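Local atomic coordinates of coronin (Toxoplasma gondii, PDB entry 4OZU), a protein that probably binds actin filaments, as coronins do; this piece is the WD40 beta-propeller domain of the longer protein. Residues 38-41 with 46-49; 40-45 with 90-95; 85-88 with 94-97; 336-339 with 343-346. All blocks are in the same frame, centred on the assembly; numbering follows the deposited sequence.

Contact 1 (38-41 with 46-49); sequences GLAA and IAAP
Two backbone hydrogen bonds join Ala-40 and Ala-47 into an antiparallel hydrogen-bonded pair. Ala-47 N reaches Ala-40 O at 2.7 Å and nearly straight, 171° at the hydrogen, while Ala-40 N gives to Ala-47 O at 3.1 Å. Weaker CA-H...O contacts flank them: Ile-46 CA lies 3.4 Å from Ala-40 O, and Leu-39 CA approaches Ala-47 O on the other side of the pair. Ala-41 and Ile-46 follow as a non-hydrogen-bonded pair with their CA atoms 4.3 Å apart. This is the short beta hairpin of strands 40-41 and 45-49, and strand 40-41 is an edge strand of a sheet that forms one blade of the propeller; backbone bonds between Ile-46 and Leu-61 and between Ala-48 and Gly-59 join strand 45-49 to strand 58-62.

The apolar contacts divide between the two faces of the hairpin. On one, the methyls of Ala-40 and Ala-47 stand 4.2 Å apart, CB to CB; Thr-85 and Phe-87 of strand 82-87 pack against these methyls. On the other, Ala-41 CB lies beside Ile-46 CG1, and both side chains touch Leu-336. Leu-39 precedes the paired residues. With CG set beside its own backbone N (chi1 -47°), its CD2 methyl is carried across to Ala-48 CB, 3.7 Å away, and also comes near the Pro-49 ring. Beyond the hydrogen bonds, the carbonyl of Gly-38 faces the ring of Pro-49, its O 3.2 Å from Pro-49 CD, and Pro-49 has no N-H with which to extend the pairing.

Contact 2 (40-45 with 90-95); sequences AANTEY and FYRDIL. With ACT (acetate ion), chain C.
A side-chain amide bridges the two loops: Asn-42 ND2 donates to Arg-92 O at 2.9 Å, the acceptor lying almost in the amide plane although the bond is bent to 132° at the hydrogen. The same nitrogen gives to water 1, which lies 2.6 Å from Tyr-91 O and can donate to it. The other end of the amide is held by its own loop, since Asn-42 OD1 accepts from Glu-44 N at 2.9 Å, above the carbonyl plane, and from Tyr-45 N nearly along the C=O axis. These bonds fix the amide's rotation and leave ND2 turned to Arg-92. Arg-92 O also meets the Tyr-45 ring edge, 3.6 Å from CE2, while Glu-44 CG covers one ring face. With CG anti to the backbone N (chi1 -173°) and a bend at chi2, the arginine chain lays its CD 3.4 Å from Glu-44 CB; Glu-44 is salt-bridged to Arg-62. An acetate, probably from the crystallisation liquor, sits beside Arg-92 and accepts from Thr-43 N. The OD1 bonds form an Asx turn and Asx motif where the loop of hairpin 40-41/45-49 meets the type I turn Tyr-91 to Ile-94 of hairpin 82-87/94-99, joining neighbouring propeller blades.

Contact 3 (85-88 with 94-97); sequences TNFS and ILAT
Leu-95 CB packs against the ring of Phe-87, 3.8 Å from its CD1, the two side chains lying alongside and pointing the same way. On the same face Leu-95 CD1 meets Thr-85 CG2 at 4.0 Å, a methyl contact reached because CG of the leucine sits between its backbone N and carbonyl carbon (chi1 64°). Thr-97 CG2 continues the row beside Thr-85 OG1. The two strands are held by three backbone hydrogen bonds. Asn-86 and Ala-96 exchange two, Asn-86 N to Ala-96 O at 3.0 Å and Ala-96 N to Asn-86 O at 2.9 Å, and Ser-88 N reaches Ile-94 O almost straight, at 177°.

This is the hairpin of strands 82-87 and 94-99 in an antiparallel four-stranded blade, within a predicted WD repeat. Strand 82-87 is an edge strand of its sheet, the first of the blade, and the Phe-87 face turns to the preceding blade, where the ring touches Tyr-45.

Further out, polar side chains tie the hairpin to its surroundings. Ser-88 OG accepts from Phe-90 N and Tyr-91 N, two and three residues on, an ST turn and ST motif; Ser-88 CB rests 4.0 Å from Ile-94 CB. Thr-97 OG1 is hydrogen-bonded to His-78 NE2 and Trp-107 NE1, the His-Thr-Trp part of the Asp-His-Ser/Thr-Trp network known from WD repeats. Asn-86 is on the opposite face: its ND2 donates to Ala-136 O, and its carbonyl O, besides taking Ala-96 N, accepts Trp-138 NE1 from the blade on that side.

Contact 4 (336-339 with 343-346); sequences LKQE and VLQP
The carboxylate of Glu-339 and the side chain of Gln-345 lie side by side, with the carboxylate and amide planes turned 65° apart. Glu-339 CD is 3.9 Å from Gln-345 CB, and OE1 reaches Val-343 CG1 at 4.0 Å. At the anti lone pair of OE2 sits Lys-337 NZ, a 2.7 Å salt bridge along one strand; Val-312 O, Tyr-308 OH and Ser-310 OG are further partners of the ammonium, more than three protons can serve at once. In the plane of the Gln-345 amide, NE2 donates to Pro-346 O at 3.0 Å, brought there by a bend at chi2 (64°), and has a second acceptor in Trp-20 O; OE1 takes a bond from Gln-23. On the opposite face Leu-336 CD2 rests against Pro-346 CB, and Leu-344 CD2 reaches over to Gln-338 CB at 3.8 Å. Backbone bonds pair Lys-337 with Gln-345, 2.7 Å from Gln-345 N to Lys-337 O, and Glu-339 N with Val-343 O at 2.9 Å; the return bond from Val-343 N is weak. The result is a twisted antiparallel beta hairpin, segments 336-339 and 343-346 running 146° apart, in a propeller blade whose next strand, 16-25, comes from the chain's N-terminal part.

Contacts 1, 3 and 4 are buried hairpins in three separate sheets; contact 2, with Arg-92 exposed, is only partly buried. Contact 1 lies between the other two hairpins: the face of Ala-40 and Ala-47 takes Phe-87 of contact 3, and the face of Leu-39 and Ile-46 takes Leu-336 and Leu-344 of contact 4. Contacts 3 and 4 do not touch, their centres about 19 Å apart. Contact 2 overlaps contacts 1 and 3 in sequence but touches through Asn-42 to Tyr-45 and Arg-92, joining loops by an asparagine amide, a water and that arginine's carbonyl and aliphatic chain. Among the hairpins, contact 4 alone has an internal salt bridge; contact 1 is apolar apart from its backbone bonds.

Contact 1 (38-41 with 46-49)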
loop_
_atom_site.group_PDB
_atom_site.type_symbol
_atom_site.label_atom_id
_atom_site.label_comp_id
_atom_site.label_asym_id
_atom_site.label_seq_id
_atom_site.Cartn_x
_atom_site.Cartn_y
_atom_site.Cartn_z
ATOM N N GLY A 38 -6.695 -4.990 0.332
ATOM C CA GLY A 38 -7.738 -5.530 1.193
ATOM C C GLY A 38 -7.503 -5.352 2.682
ATOM O O GLY A 38 -8.451 -5.154 3.443
ATOM N N LEU A 39 -6.244 -5.426 3.098
ATOM C CA LEU A 39 -5.888 -5.272 4.501
ATOM C C LEU A 39 -5.013 -4.049 4.685
ATOM O O LEU A 39 -4.576 -3.423 3.717
ATOM C CB LEU A 39 -5.152 -6.516 5.024
ATOM C CG LEU A 39 -5.752 -7.879 4.694
ATOM C CD1 LEU A 39 -4.826 -8.990 5.178
ATOM C CD2 LEU A 39 -7.130 -8.025 5.315
ATOM N N ALA A 40 -4.763 -3.714 5.942
ATOM C CA ALA A 40 -3.833 -2.655 6.292
ATOM C C ALA A 40 -3.168 -2.990 7.620
ATOM O O ALA A 40 -3.735 -3.699 8.450
ATOM C CB ALA A 40 -4.539 -1.320 6.375
ATOM N N ALA A 41 -1.951 -2.498 7.805
ATOM C CA ALA A 41 -1.249 -2.686 9.063
ATOM C C ALA A 41 -0.296 -1.530 9.300
ATOM O O ALA A 41 0.237 -0.954 8.350
ATOM C CB ALA A 41 -0.491 -4.017 9.066
ATOM N N ILE A 46 -3.473 -4.377 12.920
ATOM C CA ILE A 46 -3.902 -4.893 11.632
ATOM C C ILE A 46 -5.360 -4.488 11.436
ATOM O O ILE A 46 -6.160 -4.640 12.354
ATOM C CB ILE A 46 -3.788 -6.437 11.561
ATOM C CG1 ILE A 46 -2.346 -6.895 11.803
ATOM C CG2 ILE A 46 -4.298 -6.957 10.224
ATOM C CD1 ILE A 46 -2.230 -8.380 12.117
ATOM N N ALA A 47 -5.700 -3.981 10.256
ATOM C CA ALA A 47 -7.093 -3.710 9.915
ATOM C C ALA A 47 -7.554 -4.727 8.883
ATOM O O ALA A 47 -6.881 -4.940 7.876
ATOM C CB ALA A 47 -7.256 -2.293 9.383
ATOM N N ALA A 48 -8.698 -5.354 9.133
ATOM C CA ALA A 48 -9.268 -6.312 8.191
ATOM C C ALA A 48 -10.791 -6.173 8.136
ATOM O O ALA A 48 -11.461 -6.337 9.156
ATOM C CB ALA A 48 -8.877 -7.732 8.578
ATOM N N PRO A 49 -11.342 -5.846 6.952
ATOM C CA PRO A 49 -12.800 -5.799 6.813
ATOM C C PRO A 49 -13.466 -7.085 7.306
ATOM O O PRO A 49 -13.025 -8.186 6.966
ATOM C CB PRO A 49 -12.998 -5.607 5.309
ATOM C CG PRO A 49 -11.789 -4.860 4.877
ATOM C CD PRO A 49 -10.663 -5.371 5.731
#

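Contact 2 (40-45 with 90-95)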
loop_
_atom_site.group_PDB
_atom_site.type_symbol
_atom_site.label_atom_id
_atom_site.label_comp_id
_atom_site.label_asym_id
_atom_site.label_seq_id
_atom_site.Cartn_x
_atom_site.Cartn_y
_atom_site.Cartn_z
ATOM N N ALA A 40 -4.763 -3.714 5.942
ATOM C CA ALA A 40 -3.833 -2.655 6.292
ATOM C C ALA A 40 -3.168 -2.990 7.620
ATOM O O ALA A 40 -3.735 -3.699 8.450
ATOM C CB ALA A 40 -4.539 -1.320 6.375
ATOM N N ALA A 41 -1.951 -2.498 7.805
ATOM C CA ALA A 41 -1.249 -2.686 9.063
ATOM C C ALA A 41 -0.296 -1.530 9.300
ATOM O O ALA A 41 0.237 -0.954 8.350
ATOM C CB ALA A 41 -0.491 -4.017 9.066
ATOM N N ASN A 42 -0.104 -1.170 10.564
ATOM C CA ASN A 42 0.983 -0.276 10.927
ATOM C C ASN A 42 1.877 -1.021 11.918
ATOM O O ASN A 42 1.908 -2.250 11.901
ATOM C CB ASN A 42 0.459 1.068 11.463
ATOM C CG ASN A 42 -0.330 0.955 12.765
ATOM O OD1 ASN A 42 -0.444 -0.112 13.376
ATOM N ND2 ASN A 42 -0.869 2.088 13.201
ATOM N N THR A 43 2.623 -0.317 12.759
ATOM C CA THR A 43 3.577 -1.008 13.619
ATOM C C THR A 43 2.895 -1.723 14.781
ATOM O O THR A 43 3.531 -2.522 15.461
ATOM C CB THR A 43 4.634 -0.048 14.189
ATOM O OG1 THR A 43 3.996 0.999 14.932
ATOM C CG2 THR A 43 5.467 0.551 13.066
ATOM N N GLU A 44 1.606 -1.451 14.990
ATOM C CA GLU A 44 0.886 -1.951 16.164
ATOM C C GLU A 44 -0.353 -2.767 15.805
ATOM O O GLU A 44 -0.652 -3.764 16.470
ATOM C CB GLU A 44 0.473 -0.776 17.056
ATOM C CG GLU A 44 -0.274 -1.142 18.334
ATOM C CD GLU A 44 0.655 -1.573 19.449
ATOM O OE1 GLU A 44 1.869 -1.727 19.191
ATOM O OE2 GLU A 44 0.171 -1.749 20.588
ATOM N N TYR A 45 -1.065 -2.346 14.765
ATOM C CA TYR A 45 -2.390 -2.892 14.461
ATOM C C TYR A 45 -2.504 -3.482 13.064
ATOM O O TYR A 45 -1.759 -3.127 12.152
ATOM C CB TYR A 45 -3.469 -1.811 14.607
ATOM C CG TYR A 45 -3.467 -1.105 15.936
ATOM C CD1 TYR A 45 -3.721 -1.798 17.106
ATOM C CD2 TYR A 45 -3.234 0.263 16.020
ATOM C CE1 TYR A 45 -3.715 -1.166 18.327
ATOM C CE2 TYR A 45 -3.234 0.910 17.240
ATOM C CZ TYR A 45 -3.472 0.185 18.391
ATOM O OH TYR A 45 -3.478 0.798 19.621
ATOM N N PHE A 90 2.267 8.297 10.166
ATOM C CA PHE A 90 2.895 8.976 11.297
ATOM C C PHE A 90 2.249 8.699 12.648
ATOM O O PHE A 90 2.938 8.565 13.649
ATOM C CB PHE A 90 2.885 10.474 11.039
ATOM C CG PHE A 90 3.323 10.835 9.654
ATOM C CD1 PHE A 90 4.618 10.571 9.234
ATOM C CD2 PHE A 90 2.443 11.430 8.768
ATOM C CE1 PHE A 90 5.017 10.893 7.961
ATOM C CE2 PHE A 90 2.849 11.761 7.491
ATOM C CZ PHE A 90 4.130 11.490 7.090
ATOM N N TYR A 91 0.924 8.621 12.659
ATOM C CA TYR A 91 0.159 8.577 13.896
ATOM C C TYR A 91 -0.467 7.206 14.072
ATOM O O TYR A 91 -1.316 6.786 13.283
ATOM C CB TYR A 91 -0.892 9.683 13.877
ATOM C CG TYR A 91 -0.275 11.003 13.473
ATOM C CD1 TYR A 91 0.830 11.504 14.147
ATOM C CD2 TYR A 91 -0.755 11.721 12.390
ATOM C CE1 TYR A 91 1.414 12.695 13.771
ATOM C CE2 TYR A 91 -0.173 12.916 12.006
ATOM C CZ TYR A 91 0.908 13.398 12.699
ATOM O OH TYR A 91 1.490 14.586 12.316
ATOM N N ARG A 92 -0.008 6.514 15.110
ATOM C CA ARG A 92 -0.318 5.111 15.321
ATOM C C ARG A 92 -1.805 4.816 15.467
ATOM O O ARG A 92 -2.251 3.703 15.181
ATOM C CB ARG A 92 0.405 4.609 16.565
ATOM C CG ARG A 92 0.263 3.124 16.759
ATOM C CD ARG A 92 1.591 2.472 17.019
ATOM N NE ARG A 92 1.911 2.463 18.444
ATOM C CZ ARG A 92 2.977 3.043 18.991
ATOM N NH1 ARG A 92 3.865 3.695 18.248
ATOM N NH2 ARG A 92 3.162 2.964 20.300
ATOM N N ASP A 93 -2.559 5.811 15.922
ATOM C CA ASP A 93 -3.973 5.626 16.239
ATOM C C ASP A 93 -4.898 6.117 15.131
ATOM O O ASP A 93 -6.120 6.049 15.271
ATOM C CB ASP A 93 -4.314 6.344 17.552
ATOM C CG ASP A 93 -3.894 7.805 17.559
ATOM O OD1 ASP A 93 -3.077 8.214 16.700
ATOM O OD2 ASP A 93 -4.370 8.547 18.446
ATOM N N ILE A 94 -4.320 6.599 14.034
ATOM C CA ILE A 94 -5.094 7.215 12.960
ATOM C C ILE A 94 -5.116 6.356 11.702
ATOM O O ILE A 94 -4.086 5.875 11.234
ATOM C CB ILE A 94 -4.532 8.609 12.604
ATOM C CG1 ILE A 94 -4.622 9.546 13.813
ATOM C CG2 ILE A 94 -5.262 9.211 11.405
ATOM C CD1 ILE A 94 -6.037 9.825 14.297
ATOM N N LEU A 95 -6.303 6.172 11.146
ATOM C CA LEU A 95 -6.420 5.488 9.874
ATOM C C LEU A 95 -7.580 6.056 9.084
ATOM O O LEU A 95 -8.424 6.781 9.624
ATOM C CB LEU A 95 -6.603 3.981 10.079
ATOM C CG LEU A 95 -7.879 3.524 10.791
ATOM C CD1 LEU A 95 -8.210 2.106 10.381
ATOM C CD2 LEU A 95 -7.734 3.597 12.313
HETATM C C ACT C . 3.040 3.807 13.317
HETATM O O ACT C . 3.416 3.777 14.507
HETATM O OXT ACT C . 3.027 2.713 12.718
HETATM C CH3 ACT C . 2.637 5.085 12.647
HETATM O O HOH W 1 -0.851 4.686 11.756
#

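Contact 3 (85-88 with 94-97)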
loop_
_atom_site.group_PDB
_atom_site.type_symbol
_atom_site.label_atom_id
_atom_site.label_comp_id
_atom_site.label_asym_id
_atom_site.label_seq_id
_atom_site.Cartn_x
_atom_site.Cartn_y
_atom_site.Cartn_z
ATOM N N THR A 85 -8.466 0.718 2.954
ATOM C CA THR A 85 -8.113 1.088 4.316
ATOM C C THR A 85 -6.624 1.399 4.326
ATOM O O THR A 85 -5.852 0.688 3.699
ATOM C CB THR A 85 -8.395 -0.044 5.336
ATOM O OG1 THR A 85 -9.772 -0.445 5.268
ATOM C CG2 THR A 85 -8.080 0.421 6.742
ATOM N N ASN A 86 -6.224 2.450 5.034
ATOM C CA ASN A 86 -4.803 2.750 5.203
ATOM C C ASN A 86 -4.540 3.478 6.512
ATOM O O ASN A 86 -5.194 4.469 6.828
ATOM C CB ASN A 86 -4.270 3.580 4.031
ATOM C CG ASN A 86 -3.703 2.718 2.911
ATOM O OD1 ASN A 86 -2.822 1.882 3.135
ATOM N ND2 ASN A 86 -4.217 2.908 1.704
ATOM N N PHE A 87 -3.583 2.966 7.277
ATOM C CA PHE A 87 -3.106 3.664 8.461
ATOM C C PHE A 87 -2.289 4.894 8.085
ATOM O O PHE A 87 -1.646 4.931 7.031
ATOM C CB PHE A 87 -2.256 2.736 9.320
ATOM C CG PHE A 87 -3.051 1.691 10.044
ATOM C CD1 PHE A 87 -3.617 1.970 11.271
ATOM C CD2 PHE A 87 -3.245 0.437 9.489
ATOM C CE1 PHE A 87 -4.354 1.016 11.941
ATOM C CE2 PHE A 87 -3.985 -0.525 10.159
ATOM C CZ PHE A 87 -4.537 -0.230 11.386
ATOM N N SER A 88 -2.317 5.899 8.952
ATOM C CA SER A 88 -1.448 7.056 8.793
ATOM C C SER A 88 0.013 6.630 8.820
ATOM O O SER A 88 0.378 5.713 9.550
ATOM C CB SER A 88 -1.687 8.074 9.900
ATOM O OG SER A 88 -0.645 9.033 9.926
ATOM N N ILE A 94 -4.320 6.599 14.034
ATOM C CA ILE A 94 -5.094 7.215 12.960
ATOM C C ILE A 94 -5.116 6.356 11.702
ATOM O O ILE A 94 -4.086 5.875 11.234
ATOM C CB ILE A 94 -4.532 8.609 12.604
ATOM C CG1 ILE A 94 -4.622 9.546 13.813
ATOM C CG2 ILE A 94 -5.262 9.211 11.405
ATOM C CD1 ILE A 94 -6.037 9.825 14.297
ATOM N N LEU A 95 -6.303 6.172 11.146
ATOM C CA LEU A 95 -6.420 5.488 9.874
ATOM C C LEU A 95 -7.580 6.056 9.084
ATOM O O LEU A 95 -8.424 6.781 9.624
ATOM C CB LEU A 95 -6.603 3.981 10.079
ATOM C CG LEU A 95 -7.879 3.524 10.791
ATOM C CD1 LEU A 95 -8.210 2.106 10.381
ATOM C CD2 LEU A 95 -7.734 3.597 12.313
ATOM N N ALA A 96 -7.604 5.715 7.802
ATOM C CA ALA A 96 -8.662 6.148 6.907
ATOM C C ALA A 96 -9.297 4.971 6.178
ATOM O O ALA A 96 -8.618 4.032 5.782
ATOM C CB ALA A 96 -8.120 7.141 5.903
ATOM N N THR A 97 -10.609 5.047 5.985
ATOM C CA THR A 97 -11.310 4.085 5.151
ATOM C C THR A 97 -12.024 4.806 4.018
ATOM O O THR A 97 -12.530 5.914 4.191
ATOM C CB THR A 97 -12.348 3.271 5.939
ATOM O OG1 THR A 97 -13.328 4.156 6.494
ATOM C CG2 THR A 97 -11.690 2.473 7.046
#

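Contact 4 (336-339 with 343-346)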
loop_
_atom_site.group_PDB
_atom_site.type_symbol
_atom_site.label_atom_id
_atom_site.label_comp_id
_atom_site.label_asym_id
_atom_site.label_seq_id
_atom_site.Cartn_x
_atom_site.Cartn_y
_atom_site.Cartn_z
ATOM N N LEU A 336 0.902 -10.091 5.286
ATOM C CA LEU A 336 -0.209 -10.713 5.988
ATOM C C LEU A 336 -1.180 -11.153 4.914
ATOM O O LEU A 336 -1.737 -10.327 4.196
ATOM C CB LEU A 336 -0.861 -9.747 6.976
ATOM C CG LEU A 336 0.099 -9.205 8.038
ATOM C CD1 LEU A 336 -0.546 -8.102 8.866
ATOM C CD2 LEU A 336 0.565 -10.344 8.937
ATOM N N LYS A 337 -1.340 -12.463 4.794
ATOM C CA LYS A 337 -2.125 -13.080 3.731
ATOM C C LYS A 337 -3.442 -13.628 4.274
ATOM O O LYS A 337 -3.422 -14.538 5.079
ATOM C CB LYS A 337 -1.307 -14.213 3.095
ATOM C CG LYS A 337 -2.028 -15.014 2.025
ATOM C CD LYS A 337 -1.299 -16.321 1.756
ATOM C CE LYS A 337 -2.109 -17.240 0.856
ATOM N NZ LYS A 337 -1.723 -18.664 1.056
ATOM N N GLN A 338 -4.583 -13.093 3.843
ATOM C CA GLN A 338 -5.865 -13.689 4.230
ATOM C C GLN A 338 -6.088 -14.979 3.459
ATOM O O GLN A 338 -6.022 -15.000 2.225
ATOM C CB GLN A 338 -7.036 -12.736 3.981
ATOM C CG GLN A 338 -8.407 -13.327 4.307
ATOM C CD GLN A 338 -9.523 -12.304 4.162
ATOM O OE1 GLN A 338 -9.290 -11.095 4.269
ATOM N NE2 GLN A 338 -10.739 -12.781 3.906
ATOM N N GLU A 339 -6.344 -16.050 4.201
ATOM C CA GLU A 339 -6.704 -17.334 3.626
ATOM C C GLU A 339 -8.157 -17.623 3.970
ATOM O O GLU A 339 -8.536 -17.622 5.139
ATOM C CB GLU A 339 -5.779 -18.435 4.146
ATOM C CG GLU A 339 -4.331 -18.216 3.752
ATOM C CD GLU A 339 -3.426 -19.364 4.151
ATOM O OE1 GLU A 339 -3.745 -20.059 5.138
ATOM O OE2 GLU A 339 -2.396 -19.569 3.475
ATOM N N VAL A 343 -8.599 -16.901 8.441
ATOM C CA VAL A 343 -7.178 -16.889 8.792
ATOM C C VAL A 343 -6.405 -15.717 8.175
ATOM O O VAL A 343 -6.616 -15.365 7.011
ATOM C CB VAL A 343 -6.498 -18.208 8.351
ATOM C CG1 VAL A 343 -4.971 -18.094 8.398
ATOM C CG2 VAL A 343 -6.978 -19.375 9.215
ATOM N N LEU A 344 -5.518 -15.117 8.969
ATOM C CA LEU A 344 -4.453 -14.274 8.439
ATOM C C LEU A 344 -3.132 -15.009 8.645
ATOM O O LEU A 344 -2.773 -15.379 9.771
ATOM C CB LEU A 344 -4.422 -12.889 9.105
ATOM C CG LEU A 344 -5.609 -11.947 8.876
ATOM C CD1 LEU A 344 -5.394 -10.632 9.616
ATOM C CD2 LEU A 344 -5.831 -11.672 7.398
ATOM N N GLN A 345 -2.426 -15.229 7.542
ATOM C CA GLN A 345 -1.197 -16.016 7.537
ATOM C C GLN A 345 0.012 -15.116 7.297
ATOM O O GLN A 345 0.182 -14.584 6.203
ATOM C CB GLN A 345 -1.279 -17.096 6.452
ATOM C CG GLN A 345 -0.002 -17.884 6.229
ATOM C CD GLN A 345 0.395 -18.687 7.445
ATOM O OE1 GLN A 345 -0.277 -19.651 7.807
ATOM N NE2 GLN A 345 1.482 -18.286 8.095
ATOM N N PRO A 346 0.861 -14.937 8.317
ATOM C CA PRO A 346 2.037 -14.108 8.045
ATOM C C PRO A 346 3.082 -14.836 7.201
ATOM O O PRO A 346 3.310 -16.038 7.371
ATOM C CB PRO A 346 2.584 -13.789 9.442
ATOM C CG PRO A 346 1.526 -14.218 10.406
ATOM C CD PRO A 346 0.750 -15.292 9.740
#